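Local atomic coordinates of CptN Toxin (PDB entry 4RMO), a protein that is the toxin of a type III toxin-antitoxin system linked to bacteriophage resistance, bound here to its pseudoknotted RNA antitoxin and probably acting as an endoribonuclease. Residues 14-19 with 150-155; 34-39 with 44-49; 85-90 with 120-125. One frame throughout, in Å; residues are numbered along the deposited sequence.

Contact 1 of 3, residues 14-19 with 150-155; sequences FSDMSD and YERLQQ
The last turns of helix 11-17 and helix 146-153 lie beside each other with their backbones well apart, M17 and R152 being the nearest pair at 8.3 Å between CA atoms, so that the contact is made mainly by side chains. R152 extends to D16 and M17, which meet its guanidinium obliquely. The group ends near the root of the D16 side chain, with R152 NH2 3.7 Å from D16 CB. The two side chains cross at about a right angle. R152 NH2 and D16 OD2 remain 4.3 Å apart, and the oxygen sits well out of the guanidinium plane; this is at most a probable long-range attraction of opposite charges, without a directed N-H bond, and D16 OD2 is instead hydrogen-bonded to Y99. The contact joins the helix that follows the first strand of the fold to the C-terminal helix. The selenomethionine M17 supplies the apolar part: M17 SE lies 4.3 Å from the aliphatic R152 CD, and M17 CE meets L153 CD2 at 4.0 Å. A bend at chi2 (-50°) turns the M17 chain so that its methyl end approaches the second helix. L153 in turn packs on I44 of strand 44-51 and on P94 and S96 of strand 93-96. Beyond M17 the first helix ends at S18, whose phi is positive (51°) and whose N still bonds to F14 O at 2.8 Å.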
loop_
_atom_site.group_PDB
_atom_site.type_symbol
_atom_site.label_atom_id
_atom_site.label_comp_id
_atom_site.label_asym_id
_atom_site.label_seq_id
_atom_site.Cartn_x
_atom_site.Cartn_y
_atom_site.Cartn_z
ATOM N N PHE A 14 3.572 -11.787 36.411
ATOM C CA PHE A 14 4.991 -11.988 36.507
ATOM C C PHE A 14 5.385 -12.902 37.675
ATOM O O PHE A 14 6.320 -13.715 37.541
ATOM C CB PHE A 14 5.682 -10.632 36.551
ATOM C CG PHE A 14 5.484 -9.850 35.252
ATOM C CD1 PHE A 14 6.332 -10.047 34.181
ATOM C CD2 PHE A 14 4.396 -9.024 35.087
ATOM C CE1 PHE A 14 6.126 -9.356 33.000
ATOM C CE2 PHE A 14 4.169 -8.337 33.901
ATOM C CZ PHE A 14 5.045 -8.493 32.869
ATOM N N SER A 15 4.680 -12.781 38.802
ATOM C CA SER A 15 4.947 -13.683 39.944
ATOM C C SER A 15 4.439 -15.101 39.628
ATOM O O SER A 15 5.168 -16.043 39.847
ATOM C CB SER A 15 4.365 -13.118 41.263
ATOM O OG SER A 15 2.955 -12.953 41.163
ATOM N N ASP A 16 3.293 -15.255 38.954
ATOM C CA ASP A 16 2.886 -16.610 38.485
ATOM C C ASP A 16 3.879 -17.243 37.536
ATOM O O ASP A 16 4.243 -18.392 37.727
ATOM C CB ASP A 16 1.536 -16.590 37.761
ATOM C CG ASP A 16 0.348 -16.453 38.709
ATOM O OD1 ASP A 16 0.551 -16.459 39.941
ATOM O OD2 ASP A 16 -0.785 -16.339 38.190
HETATM N N MSE A 17 4.372 -16.517 36.523
HETATM C CA MSE A 17 5.271 -17.158 35.532
HETATM C C MSE A 17 6.678 -17.274 36.040
HETATM O O MSE A 17 7.463 -18.101 35.534
HETATM C CB MSE A 17 5.317 -16.395 34.198
HETATM C CG MSE A 17 3.957 -16.225 33.556
HETATM SE SE MSE A 17 3.098 -17.804 33.470
HETATM C CE MSE A 17 1.389 -17.238 33.213
ATOM N N SER A 18 7.080 -16.364 36.923
ATOM C CA SER A 18 8.396 -16.474 37.531
ATOM C C SER A 18 9.520 -16.665 36.489
ATOM O O SER A 18 10.376 -17.549 36.630
ATOM C CB SER A 18 8.367 -17.654 38.523
ATOM O OG SER A 18 9.504 -17.645 39.333
ATOM N N ASP A 19 9.537 -15.825 35.447
ATOM C CA ASP A 19 10.573 -15.933 34.402
ATOM C C ASP A 19 11.551 -14.817 34.555
ATOM O O ASP A 19 11.213 -13.658 34.356
ATOM C CB ASP A 19 9.931 -15.881 33.042
ATOM C CG ASP A 19 10.899 -16.182 31.904
ATOM O OD1 ASP A 19 12.074 -15.744 31.924
ATOM O OD2 ASP A 19 10.464 -16.856 30.961
ATOM N N TYR A 150 3.184 -20.081 27.418
ATOM C CA TYR A 150 2.108 -20.431 26.506
ATOM C C TYR A 150 1.355 -21.690 26.973
ATOM O O TYR A 150 0.133 -21.699 27.024
ATOM C CB TYR A 150 2.696 -20.661 25.120
ATOM C CG TYR A 150 1.740 -20.844 23.975
ATOM C CD1 TYR A 150 0.845 -19.853 23.628
ATOM C CD2 TYR A 150 1.813 -21.968 23.149
ATOM C CE1 TYR A 150 0.011 -19.993 22.535
ATOM C CE2 TYR A 150 0.993 -22.118 22.042
ATOM C CZ TYR A 150 0.092 -21.131 21.746
ATOM O OH TYR A 150 -0.732 -21.250 20.663
ATOM N N GLU A 151 2.094 -22.722 27.361
ATOM C CA GLU A 151 1.456 -23.976 27.868
ATOM C C GLU A 151 0.716 -23.732 29.167
ATOM O O GLU A 151 -0.400 -24.191 29.331
ATOM C CB GLU A 151 2.508 -25.089 28.040
ATOM C CG GLU A 151 3.086 -25.482 26.676
ATOM C CD GLU A 151 4.207 -26.493 26.747
ATOM O OE1 GLU A 151 4.717 -26.757 27.863
ATOM O OE2 GLU A 151 4.583 -27.014 25.685
ATOM N N ARG A 152 1.305 -22.955 30.077
ATOM C CA ARG A 152 0.594 -22.643 31.322
ATOM C C ARG A 152 -0.727 -21.957 31.046
ATOM O O ARG A 152 -1.733 -22.265 31.699
ATOM C CB ARG A 152 1.449 -21.794 32.241
ATOM C CG ARG A 152 0.962 -21.698 33.679
ATOM C CD ARG A 152 2.116 -21.803 34.685
ATOM N NE ARG A 152 2.011 -21.159 36.009
ATOM C CZ ARG A 152 0.900 -20.789 36.647
ATOM N NH1 ARG A 152 -0.312 -20.978 36.143
ATOM N NH2 ARG A 152 1.026 -20.219 37.820
ATOM N N LEU A 153 -0.748 -21.066 30.048
ATOM C CA LEU A 153 -1.982 -20.333 29.726
ATOM C C LEU A 153 -3.060 -21.263 29.189
ATOM O O LEU A 153 -4.222 -21.079 29.490
ATOM C CB LEU A 153 -1.732 -19.177 28.737
ATOM C CG LEU A 153 -0.817 -18.053 29.253
ATOM C CD1 LEU A 153 -0.446 -17.128 28.116
ATOM C CD2 LEU A 153 -1.483 -17.280 30.394
ATOM N N GLN A 154 -2.687 -22.260 28.409
ATOM C CA GLN A 154 -3.661 -23.286 27.968
ATOM C C GLN A 154 -4.281 -23.892 29.274
ATOM O O GLN A 154 -3.614 -24.715 29.895
ATOM C CB GLN A 154 -2.917 -24.324 27.103
ATOM C CG GLN A 154 -2.418 -23.723 25.776
ATOM C CD GLN A 154 -1.321 -24.405 24.956
ATOM O OE1 GLN A 154 -0.413 -23.684 24.616
ATOM N NE2 GLN A 154 -1.404 -25.682 24.559
ATOM N N GLN A 155 -5.511 -23.478 29.687
ATOM C CA GLN A 155 -5.734 -23.167 31.191
ATOM C C GLN A 155 -5.540 -24.367 32.080
ATOM O O GLN A 155 -4.400 -24.757 32.286
ATOM C CB GLN A 155 -6.970 -22.310 31.658
ATOM C CG GLN A 155 -7.611 -21.361 30.661
ATOM C CD GLN A 155 -8.958 -21.891 30.162
ATOM O OE1 GLN A 155 -10.044 -21.501 30.639
ATOM N NE2 GLN A 155 -8.896 -22.832 29.246
#

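Contact 2 of 3, residues 34-39 with 44-49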
loop_
_atom_site.group_PDB
_atom_site.type_symbol
_atom_site.label_atom_id
_atom_site.label_comp_id
_atom_site.label_asym_id
_atom_site.label_seq_id
_atom_site.Cartn_x
_atom_site.Cartn_y
_atom_site.Cartn_z
ATOM N N TYR A 34 -0.308 -4.567 22.836
ATOM C CA TYR A 34 -1.040 -5.729 22.387
ATOM C C TYR A 34 -0.945 -5.840 20.862
ATOM O O TYR A 34 -1.599 -5.099 20.139
ATOM C CB TYR A 34 -2.506 -5.624 22.795
ATOM C CG TYR A 34 -3.403 -6.672 22.137
ATOM C CD1 TYR A 34 -2.949 -7.956 21.876
ATOM C CD2 TYR A 34 -4.710 -6.368 21.794
ATOM C CE1 TYR A 34 -3.774 -8.909 21.272
ATOM C CE2 TYR A 34 -5.546 -7.306 21.217
ATOM C CZ TYR A 34 -5.070 -8.574 20.939
ATOM O OH TYR A 34 -5.904 -9.514 20.333
ATOM N N CYS A 35 -0.156 -6.798 20.392
ATOM C CA CYS A 35 0.115 -6.970 18.985
ATOM C C CYS A 35 -0.904 -7.792 18.178
ATOM O O CYS A 35 -1.441 -7.309 17.177
ATOM C CB CYS A 35 1.478 -7.601 18.864
ATOM S SG CYS A 35 2.040 -7.348 17.208
ATOM N N PHE A 36 -1.164 -9.017 18.576
ATOM C CA PHE A 36 -2.189 -9.826 17.921
ATOM C C PHE A 36 -2.597 -10.992 18.773
ATOM O O PHE A 36 -1.873 -11.414 19.637
ATOM C CB PHE A 36 -1.731 -10.367 16.553
ATOM C CG PHE A 36 -0.327 -10.908 16.546
ATOM C CD1 PHE A 36 -0.015 -12.116 17.149
ATOM C CD2 PHE A 36 0.648 -10.267 15.859
ATOM C CE1 PHE A 36 1.269 -12.637 17.106
ATOM C CE2 PHE A 36 1.948 -10.753 15.837
ATOM C CZ PHE A 36 2.265 -11.948 16.464
ATOM N N GLU A 37 -3.792 -11.495 18.522
ATOM C CA GLU A 37 -4.291 -12.684 19.184
ATOM C C GLU A 37 -3.565 -13.894 18.636
ATOM O O GLU A 37 -3.154 -13.915 17.483
ATOM C CB GLU A 37 -5.801 -12.821 18.955
ATOM C CG GLU A 37 -6.430 -13.928 19.799
ATOM C CD GLU A 37 -7.935 -13.809 19.937
ATOM O OE1 GLU A 37 -8.546 -13.009 19.193
ATOM O OE2 GLU A 37 -8.488 -14.499 20.826
ATOM N N ASP A 38 -3.367 -14.899 19.469
ATOM C CA ASP A 38 -2.762 -16.151 19.009
ATOM C C ASP A 38 -3.695 -16.846 17.999
ATOM O O ASP A 38 -4.907 -16.885 18.222
ATOM C CB ASP A 38 -2.525 -17.056 20.196
ATOM C CG ASP A 38 -1.725 -18.271 19.837
ATOM O OD1 ASP A 38 -0.499 -18.138 19.615
ATOM O OD2 ASP A 38 -2.299 -19.375 19.876
ATOM N N SER A 39 -3.129 -17.411 16.930
ATOM C CA SER A 39 -3.917 -18.152 15.900
ATOM C C SER A 39 -4.546 -19.446 16.400
ATOM O O SER A 39 -5.634 -19.808 15.960
ATOM C CB SER A 39 -3.041 -18.544 14.714
ATOM O OG SER A 39 -2.150 -17.533 14.372
ATOM N N ILE A 44 -5.615 -16.114 24.123
ATOM C CA ILE A 44 -4.191 -15.884 24.322
ATOM C C ILE A 44 -3.749 -14.755 23.389
ATOM O O ILE A 44 -4.052 -14.774 22.202
ATOM C CB ILE A 44 -3.372 -17.140 24.084
ATOM C CG1 ILE A 44 -3.807 -18.215 25.093
ATOM C CG2 ILE A 44 -1.876 -16.861 24.211
ATOM C CD1 ILE A 44 -2.971 -19.487 25.070
ATOM N N TYR A 45 -3.020 -13.785 23.950
ATOM C CA TYR A 45 -2.698 -12.544 23.272
ATOM C C TYR A 45 -1.220 -12.302 23.358
ATOM O O TYR A 45 -0.619 -12.583 24.381
ATOM C CB TYR A 45 -3.449 -11.390 23.933
ATOM C CG TYR A 45 -4.926 -11.657 24.076
ATOM C CD1 TYR A 45 -5.776 -11.602 22.976
ATOM C CD2 TYR A 45 -5.475 -11.990 25.307
ATOM C CE1 TYR A 45 -7.132 -11.848 23.103
ATOM C CE2 TYR A 45 -6.817 -12.266 25.449
ATOM C CZ TYR A 45 -7.645 -12.189 24.345
ATOM O OH TYR A 45 -8.983 -12.442 24.489
ATOM N N TRP A 46 -0.628 -11.805 22.279
ATOM C CA TRP A 46 0.800 -11.611 22.221
ATOM C C TRP A 46 1.099 -10.141 22.524
ATOM O O TRP A 46 0.534 -9.222 21.908
ATOM C CB TRP A 46 1.369 -12.044 20.886
ATOM C CG TRP A 46 1.377 -13.501 20.790
ATOM C CD1 TRP A 46 0.409 -14.296 20.233
ATOM C CD2 TRP A 46 2.372 -14.379 21.304
ATOM N NE1 TRP A 46 0.747 -15.631 20.400
ATOM C CE2 TRP A 46 1.951 -15.701 21.047
ATOM C CE3 TRP A 46 3.579 -14.181 21.976
ATOM C CZ2 TRP A 46 2.712 -16.812 21.410
ATOM C CZ3 TRP A 46 4.341 -15.283 22.328
ATOM C CH2 TRP A 46 3.915 -16.585 22.029
HETATM N N MSE A 47 1.958 -9.931 23.497
HETATM C CA MSE A 47 2.283 -8.598 23.968
HETATM C C MSE A 47 3.721 -8.306 23.719
HETATM O O MSE A 47 4.561 -9.175 23.728
HETATM C CB MSE A 47 2.128 -8.487 25.474
HETATM C CG MSE A 47 0.853 -9.083 25.988
HETATM SE SE MSE A 47 -0.672 -7.990 25.377
HETATM C CE MSE A 47 -0.337 -6.238 26.211
ATOM N N ILE A 48 4.027 -7.017 23.583
ATOM C CA ILE A 48 5.400 -6.536 23.435
ATOM C C ILE A 48 5.693 -5.469 24.473
ATOM O O ILE A 48 5.016 -4.444 24.557
ATOM C CB ILE A 48 5.597 -5.936 22.035
ATOM C CG1 ILE A 48 5.229 -6.986 20.963
ATOM C CG2 ILE A 48 7.021 -5.461 21.842
ATOM C CD1 ILE A 48 5.223 -6.425 19.566
ATOM N N PRO A 49 6.737 -5.681 25.269
ATOM C CA PRO A 49 7.074 -4.696 26.252
ATOM C C PRO A 49 7.794 -3.491 25.637
ATOM O O PRO A 49 8.556 -3.679 24.725
ATOM C CB PRO A 49 8.066 -5.461 27.163
ATOM C CG PRO A 49 8.714 -6.447 26.275
ATOM C CD PRO A 49 7.637 -6.843 25.287
#
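Strands 32-37 and 44-51 form a beta hairpin in the antiparallel sheet, and this contact is the end of the hairpin next to its turn, its short strand segments running at 158° to each other. Y34 with M47 and E37 with Y45 are non-hydrogen-bonded pairs on one face of the sheet. Between them C35 and F36 both face W46, as in a classic beta bulge, which puts Y34 and F36 on opposite faces. Backbone bonds run from C35 N to W46 O (2.9 Å), from W46 N to F36 O and from D38 N to I44 O (2.8 Å, nearly straight). On the Y34 face, Y34 and Y45 make an offset edge-to-face pair, the edge of Y45 turned to the face of Y34, with the planes at 86° and Y45 CD1 3.4 Å from Y34 OH. The selenium of M47 comes obliquely to the same Y34 ring as a Met-aromatic contact, M47 SE lying 4.0 Å from Y34 CB. The extended E37 side chain runs alongside Y45, and its OE2 is hydrogen-bonded to G43 N in the turn. F36 and W46 occupy the other face, which packs against helix 116-134 at A126 and L130. Their rings meet obliquely, F36 CE1 being 3.6 Å from W46 CD1, and R127 makes a cation-pi contact with F36. With D38 CG anti to N (chi1 -172°), its carboxylate lies beside the W46 ring, and D38 OD2 bonds Y150 while D38 OD1 receives W46 NE1 at 2.9 Å, on its anti side, somewhat out of the carboxylate plane but in the plane of the indole.

Contact 3 of 3, residues 85-90 with 120-125. With nucleotides of chain B.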
loop_
_atom_site.group_PDB
_atom_site.type_symbol
_atom_site.label_atom_id
_atom_site.label_comp_id
_atom_site.label_asym_id
_atom_site.label_seq_id
_atom_site.Cartn_x
_atom_site.Cartn_y
_atom_site.Cartn_z
ATOM N N SER A 85 9.673 5.501 21.665
ATOM C CA SER A 85 9.644 4.287 22.462
ATOM C C SER A 85 10.240 3.126 21.686
ATOM O O SER A 85 9.974 2.978 20.495
ATOM C CB SER A 85 8.202 3.909 22.794
ATOM O OG SER A 85 7.539 4.921 23.544
ATOM N N ALA A 86 10.977 2.266 22.389
ATOM C CA ALA A 86 11.468 1.050 21.851
ATOM C C ALA A 86 10.541 -0.130 22.157
ATOM O O ALA A 86 10.203 -0.364 23.293
ATOM C CB ALA A 86 12.851 0.763 22.390
ATOM N N PHE A 87 10.146 -0.848 21.109
ATOM C CA PHE A 87 9.318 -2.019 21.179
ATOM C C PHE A 87 10.287 -3.173 21.200
ATOM O O PHE A 87 10.997 -3.375 20.216
ATOM C CB PHE A 87 8.447 -2.134 19.953
ATOM C CG PHE A 87 7.262 -1.199 19.939
ATOM C CD1 PHE A 87 7.431 0.183 19.798
ATOM C CD2 PHE A 87 5.983 -1.700 19.971
ATOM C CE1 PHE A 87 6.345 1.013 19.735
ATOM C CE2 PHE A 87 4.891 -0.879 19.904
ATOM C CZ PHE A 87 5.071 0.483 19.811
ATOM N N LEU A 88 10.375 -3.879 22.324
ATOM C CA LEU A 88 11.337 -4.959 22.448
ATOM C C LEU A 88 10.647 -6.235 21.969
ATOM O O LEU A 88 10.227 -7.089 22.743
ATOM C CB LEU A 88 11.884 -5.105 23.841
ATOM C CG LEU A 88 12.461 -3.871 24.551
ATOM C CD1 LEU A 88 13.347 -4.250 25.745
ATOM C CD2 LEU A 88 13.152 -2.916 23.647
ATOM N N ILE A 89 10.551 -6.341 20.653
ATOM C CA ILE A 89 9.820 -7.416 20.028
ATOM C C ILE A 89 10.517 -8.742 20.381
ATOM O O ILE A 89 9.861 -9.772 20.541
ATOM C CB ILE A 89 9.765 -7.195 18.499
ATOM C CG1 ILE A 89 9.178 -5.800 18.223
ATOM C CG2 ILE A 89 8.941 -8.272 17.839
ATOM C CD1 ILE A 89 8.944 -5.473 16.755
ATOM N N GLN A 90 11.847 -8.696 20.470
ATOM C CA GLN A 90 12.651 -9.804 20.987
ATOM C C GLN A 90 12.052 -10.477 22.220
ATOM O O GLN A 90 12.178 -11.682 22.386
ATOM C CB GLN A 90 14.057 -9.295 21.336
ATOM C CG GLN A 90 14.055 -8.130 22.312
ATOM C CD GLN A 90 15.426 -7.608 22.600
ATOM O OE1 GLN A 90 16.315 -7.642 21.750
ATOM N NE2 GLN A 90 15.604 -7.048 23.808
ATOM N N LYS A 120 1.431 -1.790 11.385
ATOM C CA LYS A 120 1.602 -2.836 10.384
ATOM C C LYS A 120 3.042 -3.297 10.316
ATOM O O LYS A 120 3.322 -4.489 10.285
ATOM C CB LYS A 120 1.126 -2.350 9.020
ATOM C CG LYS A 120 1.299 -3.360 7.923
ATOM C CD LYS A 120 0.823 -2.796 6.582
ATOM C CE LYS A 120 1.600 -3.407 5.417
ATOM N NZ LYS A 120 0.899 -3.202 4.125
ATOM N N GLU A 121 3.969 -2.368 10.372
ATOM C CA GLU A 121 5.360 -2.756 10.348
ATOM C C GLU A 121 5.732 -3.578 11.604
ATOM O O GLU A 121 6.552 -4.490 11.543
ATOM C CB GLU A 121 6.236 -1.517 10.225
ATOM C CG GLU A 121 7.560 -1.797 9.546
ATOM C CD GLU A 121 8.503 -0.598 9.501
ATOM O OE1 GLU A 121 8.028 0.573 9.653
ATOM O OE2 GLU A 121 9.724 -0.849 9.349
ATOM N N ILE A 122 5.198 -3.185 12.750
ATOM C CA ILE A 122 5.491 -3.840 14.007
ATOM C C ILE A 122 4.873 -5.238 13.994
ATOM O O ILE A 122 5.494 -6.187 14.438
ATOM C CB ILE A 122 5.003 -3.023 15.230
ATOM C CG1 ILE A 122 6.027 -1.890 15.503
ATOM C CG2 ILE A 122 4.905 -3.891 16.487
ATOM C CD1 ILE A 122 5.493 -0.766 16.346
ATOM N N GLU A 123 3.663 -5.355 13.492
ATOM C CA GLU A 123 3.005 -6.640 13.398
ATOM C C GLU A 123 3.853 -7.608 12.523
ATOM O O GLU A 123 4.033 -8.778 12.872
ATOM C CB GLU A 123 1.544 -6.484 12.911
ATOM C CG GLU A 123 0.463 -6.569 14.046
ATOM C CD GLU A 123 0.130 -5.282 14.928
ATOM O OE1 GLU A 123 1.002 -4.373 15.288
ATOM O OE2 GLU A 123 -1.078 -5.219 15.326
ATOM N N GLN A 124 4.391 -7.114 11.421
ATOM C CA GLN A 124 5.191 -7.978 10.561
ATOM C C GLN A 124 6.429 -8.411 11.261
ATOM O O GLN A 124 6.855 -9.569 11.112
ATOM C CB GLN A 124 5.549 -7.315 9.222
ATOM C CG GLN A 124 4.340 -7.267 8.273
ATOM C CD GLN A 124 4.598 -6.483 6.964
ATOM O OE1 GLN A 124 5.738 -6.120 6.643
ATOM N NE2 GLN A 124 3.533 -6.272 6.192
ATOM N N LYS A 125 7.057 -7.489 11.957
ATOM C CA LYS A 125 8.295 -7.812 12.632
ATOM C C LYS A 125 8.019 -8.861 13.690
ATOM O O LYS A 125 8.813 -9.771 13.890
ATOM C CB LYS A 125 8.910 -6.554 13.214
ATOM C CG LYS A 125 9.575 -5.719 12.165
ATOM C CD LYS A 125 10.201 -4.466 12.722
ATOM C CE LYS A 125 10.794 -3.598 11.617
ATOM N NZ LYS A 125 11.852 -2.729 12.171
ATOM P P U B 4 24.923 -8.870 25.995
ATOM O OP1 U B 4 26.228 -9.513 26.232
ATOM O OP2 U B 4 24.744 -7.413 26.211
ATOM O "O5'" U B 4 24.389 -9.130 24.517
ATOM C "C5'" U B 4 24.283 -10.470 24.004
ATOM C "C4'" U B 4 23.741 -10.431 22.595
ATOM O "O4'" U B 4 22.319 -10.091 22.654
ATOM C "C3'" U B 4 24.370 -9.395 21.658
ATOM O "O3'" U B 4 24.214 -9.779 20.292
ATOM C "C2'" U B 4 23.433 -8.202 21.811
ATOM O "O2'" U B 4 23.437 -7.267 20.753
ATOM C "C1'" U B 4 22.088 -8.921 21.887
ATOM N N1 U B 4 21.030 -8.156 22.535
ATOM C C2 U B 4 19.824 -8.034 21.881
ATOM O O2 U B 4 19.604 -8.546 20.804
ATOM N N3 U B 4 18.880 -7.295 22.547
ATOM C C4 U B 4 19.027 -6.671 23.771
ATOM O O4 U B 4 18.070 -6.089 24.270
ATOM C C5 U B 4 20.307 -6.851 24.382
ATOM C C6 U B 4 21.239 -7.572 23.763
ATOM P P G B 3 23.258 -5.008 29.543
ATOM O OP1 G B 3 24.646 -4.604 29.465
ATOM O OP2 G B 3 22.217 -4.168 28.868
ATOM O "O5'" G B 3 22.994 -6.459 28.973
ATOM C "C5'" G B 3 23.694 -7.601 29.475
ATOM C "C4'" G B 3 22.981 -8.865 29.036
ATOM O "O4'" G B 3 21.634 -8.852 29.589
ATOM C "C3'" G B 3 22.776 -9.027 27.540
ATOM O "O3'" G B 3 23.881 -9.679 26.912
ATOM C "C2'" G B 3 21.556 -9.931 27.490
ATOM O "O2'" G B 3 21.858 -11.300 27.654
ATOM C "C1'" G B 3 20.728 -9.392 28.654
ATOM N N9 G B 3 19.801 -8.339 28.246
ATOM C C8 G B 3 20.046 -6.992 28.214
ATOM N N7 G B 3 19.046 -6.299 27.741
ATOM C C5 G B 3 18.071 -7.247 27.470
ATOM C C6 G B 3 16.770 -7.093 26.949
ATOM O O6 G B 3 16.180 -6.052 26.659
ATOM N N1 G B 3 16.118 -8.317 26.826
ATOM C C2 G B 3 16.668 -9.535 27.126
ATOM N N2 G B 3 15.896 -10.607 26.905
ATOM N N3 G B 3 17.888 -9.692 27.608
ATOM C C4 G B 3 18.523 -8.512 27.769
ATOM P P G B 24 5.880 -7.558 2.562
ATOM O OP1 G B 24 5.345 -6.178 2.468
ATOM O OP2 G B 24 7.316 -7.784 2.892
ATOM O "O5'" G B 24 5.266 -8.460 3.716
ATOM C "C5'" G B 24 3.916 -8.880 3.733
ATOM C "C4'" G B 24 3.806 -10.365 3.429
ATOM O "O4'" G B 24 4.889 -10.838 2.571
ATOM C "C3'" G B 24 3.840 -11.368 4.564
ATOM O "O3'" G B 24 2.641 -11.426 5.313
ATOM C "C2'" G B 24 3.968 -12.664 3.776
ATOM O "O2'" G B 24 2.738 -12.924 3.141
ATOM C "C1'" G B 24 4.960 -12.255 2.684
ATOM N N9 G B 24 6.351 -12.636 2.901
ATOM C C8 G B 24 7.444 -11.805 2.970
ATOM N N7 G B 24 8.568 -12.447 3.137
ATOM C C5 G B 24 8.199 -13.786 3.137
ATOM C C6 G B 24 8.988 -14.961 3.282
ATOM O O6 G B 24 10.212 -15.054 3.411
ATOM N N1 G B 24 8.203 -16.108 3.269
ATOM C C2 G B 24 6.841 -16.129 3.116
ATOM N N2 G B 24 6.264 -17.329 3.131
ATOM N N3 G B 24 6.089 -15.043 3.011
ATOM C C4 G B 24 6.831 -13.916 3.019
#
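I122 points the end of its side chain straight at the phenyl ring of F87. I122 CD1 stands 3.6 Å from the F87 ring centroid, only 11° off the normal, which makes a well-centred CH-pi contact, and the two side chains cross at about a right angle. The I122 chain has CG1 beside the backbone N (chi1 -79°) and is nearly extended beyond it (chi2 161°), which carries the methyl from the helix to the ring. I89 approaches one turn further along the helix. Its CD1 touches K125 CB at 3.7 Å and lies 4.3 Å from I122 CG2, again with the I89 and K125 side chains crossing roughly at right angles. K125 offers its aliphatic root here while the rest of the chain leads away, to bonds of NZ with C71 O and H75 ND1. L88, at the centre of an inverse gamma turn, separates F87 from I89, which begins a 3-10 segment. Q90 next to it reads the RNA: its extended side chain lays the amide against the Watson-Crick edge of U4 of chain B, with Q90 OE1 accepting from U4 N3 and Q90 NE2 donating to U4 O4, both at 2.7 Å. Helix 116-134 thus packs on strand 84-87 and the turn after it, with I48 and Y33 of the adjoining strands packed against both F87 and I122, and H75 of strand 75-78 against I122.

In the fold
Starting from the N terminus, helix 11-17 enters contact 1, whose partner is the C-terminal helix, so this contact closes a loop that spans most of the chain. Contact 2 comes next, a short hairpin closure. Contact 3 opens after it, joining strand 84-87 and its following turn to helix 116-134. Contacts 2 and 3 are in series, and both are nested within contact 1; none cross. Strands 44-51 and 84-87 are neighbours in the sheet, where P49 O and L88 N probably bond. Helix 146-153 meets the hairpin through Y150 and L153, whereas contacts 1 and 3 remain about 10 Å apart at their nearest atoms.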